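IclR transcriptional regulator (PDB 1MKM) probably binds DNA as a winged helix-turn-helix transcription factor of the IclR family, with a zinc site in its C-terminal domain. Local coordinates at residues B[72-75]-B[76-79]. Sequence-based numbering, arbitrary orientation.
Sequences SFVL and RRFN
Arg76 reaches back over Phe73 because its CG stands anti to the backbone N (chi1 -168°) and the chain then bends at chi3 (-57°), so that the two side chains run side by side in the same direction. The guanidinium lies over one face of the ring in a cation-pi contact, Arg76 CZ sitting 4.5 Å from the centroid of the Phe73 ring. The planes are inclined by 35° rather than stacked flat, and it is NH1 that comes closest, 3.6 Å from Phe73 CE2 and nearer the rim than the centre. On the other branch, Arg76 NH2 passes Ser72 CB and makes a weak hydrogen bond to Asn208 of the second subunit. Helix 66-75, which joins the winged helix-turn-helix part to the C-terminal domain, ends here. Arg76 N still bonds Ser72 O at 2.7 Å in the i to i+4 pattern, whereas Arg77 N turns to Val74 O (2.8 Å) and Phe78 N to Leu75 O (3.0 Å), the last closing a type I beta turn from Leu75 to Phe78 that leads into helix 79-93. Phe78 folds its ring back against the helix end, one face over Val74 O, which lies 3.7 Å from its CE1; the same carbon is in loose apolar contact with Val74 CG1. Trimming the Phe78 ring to an alanine would probably strip Val74 O and CG1 of this aromatic cover. Arg77 lays CG and CD along the Val74 carbonyl, and its NH2 continues to Gly22 O of the second subunit, whose Val18 and Ile68 pack on Phe73 and on Val74 and Leu75, respectively.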
loop_
_atom_site.group_PDB
_atom_site.type_symbol
_atom_site.label_atom_id
_atom_site.label_comp_id
_atom_site.label_asym_id
_atom_site.label_seq_id
_atom_site.Cartn_x
_atom_site.Cartn_y
_atom_site.Cartn_z
ATOM N N SER B 72 -4.742 -17.776 -18.092
ATOM C CA SER B 72 -6.005 -17.265 -18.647
ATOM C C SER B 72 -6.388 -17.994 -19.921
ATOM O O SER B 72 -7.560 -18.293 -20.135
ATOM C CB SER B 72 -5.899 -15.771 -18.948
ATOM O OG SER B 72 -5.581 -15.064 -17.779
ATOM N N PHE B 73 -5.395 -18.262 -20.775
ATOM C CA PHE B 73 -5.614 -18.987 -22.029
ATOM C C PHE B 73 -6.175 -20.389 -21.766
ATOM O O PHE B 73 -7.064 -20.862 -22.478
ATOM C CB PHE B 73 -4.296 -19.131 -22.805
ATOM C CG PHE B 73 -4.061 -18.060 -23.835
ATOM C CD1 PHE B 73 -3.077 -17.096 -23.645
ATOM C CD2 PHE B 73 -4.791 -18.042 -25.021
ATOM C CE1 PHE B 73 -2.814 -16.127 -24.628
ATOM C CE2 PHE B 73 -4.541 -17.079 -26.012
ATOM C CZ PHE B 73 -3.548 -16.120 -25.811
ATOM N N VAL B 74 -5.639 -21.065 -20.755
ATOM C CA VAL B 74 -6.107 -22.409 -20.436
ATOM C C VAL B 74 -7.506 -22.318 -19.815
ATOM O O VAL B 74 -8.390 -23.071 -20.194
ATOM C CB VAL B 74 -5.160 -23.135 -19.457
ATOM C CG1 VAL B 74 -5.652 -24.543 -19.219
ATOM C CG2 VAL B 74 -3.737 -23.166 -20.017
ATOM N N LEU B 75 -7.700 -21.399 -18.865
ATOM C CA LEU B 75 -9.025 -21.219 -18.244
ATOM C C LEU B 75 -10.022 -20.863 -19.338
ATOM O O LEU B 75 -11.180 -21.260 -19.311
ATOM C CB LEU B 75 -8.979 -20.096 -17.202
ATOM C CG LEU B 75 -8.387 -20.477 -15.844
ATOM C CD1 LEU B 75 -8.015 -19.255 -15.060
ATOM C CD2 LEU B 75 -9.386 -21.322 -15.092
ATOM N N ARG B 76 -9.532 -20.129 -20.325
ATOM C CA ARG B 76 -10.325 -19.686 -21.463
ATOM C C ARG B 76 -10.871 -20.871 -22.259
ATOM O O ARG B 76 -11.781 -20.710 -23.068
ATOM C CB ARG B 76 -9.441 -18.804 -22.350
ATOM C CG ARG B 76 -10.137 -18.012 -23.427
ATOM C CD ARG B 76 -9.145 -17.034 -24.051
ATOM N NE ARG B 76 -8.557 -16.160 -23.034
ATOM C CZ ARG B 76 -7.623 -15.241 -23.274
ATOM N NH1 ARG B 76 -7.159 -15.063 -24.503
ATOM N NH2 ARG B 76 -7.150 -14.500 -22.282
ATOM N N ARG B 77 -10.331 -22.061 -22.015
ATOM C CA ARG B 77 -10.778 -23.251 -22.734
ATOM C C ARG B 77 -11.996 -23.936 -22.121
ATOM O O ARG B 77 -12.532 -24.866 -22.716
ATOM C CB ARG B 77 -9.662 -24.287 -22.817
ATOM C CG ARG B 77 -8.276 -23.729 -23.034
ATOM C CD ARG B 77 -7.312 -24.866 -23.285
ATOM N NE ARG B 77 -6.861 -24.840 -24.663
ATOM C CZ ARG B 77 -6.888 -25.878 -25.477
ATOM N NH1 ARG B 77 -7.339 -27.052 -25.064
ATOM N NH2 ARG B 77 -6.492 -25.724 -26.719
ATOM N N PHE B 78 -12.427 -23.485 -20.948
ATOM C CA PHE B 78 -13.569 -24.101 -20.267
ATOM C C PHE B 78 -14.812 -23.198 -20.240
ATOM O O PHE B 78 -15.051 -22.478 -19.264
ATOM C CB PHE B 78 -13.176 -24.476 -18.834
ATOM C CG PHE B 78 -11.903 -25.270 -18.744
ATOM C CD1 PHE B 78 -10.853 -24.836 -17.929
ATOM C CD2 PHE B 78 -11.750 -26.451 -19.466
ATOM C CE1 PHE B 78 -9.666 -25.571 -17.836
ATOM C CE2 PHE B 78 -10.567 -27.195 -19.382
ATOM C CZ PHE B 78 -9.523 -26.755 -18.566
ATOM N N ASN B 79 -15.594 -23.262 -21.315
ATOM C CA ASN B 79 -16.805 -22.464 -21.476
ATOM C C ASN B 79 -17.612 -22.353 -20.182
ATOM O O ASN B 79 -18.184 -21.302 -19.877
ATOM C CB ASN B 79 -17.659 -23.063 -22.600
ATOM C CG ASN B 79 -18.239 -24.416 -22.236
ATOM O OD1 ASN B 79 -17.703 -25.127 -21.384
ATOM N ND2 ASN B 79 -19.339 -24.784 -22.889
#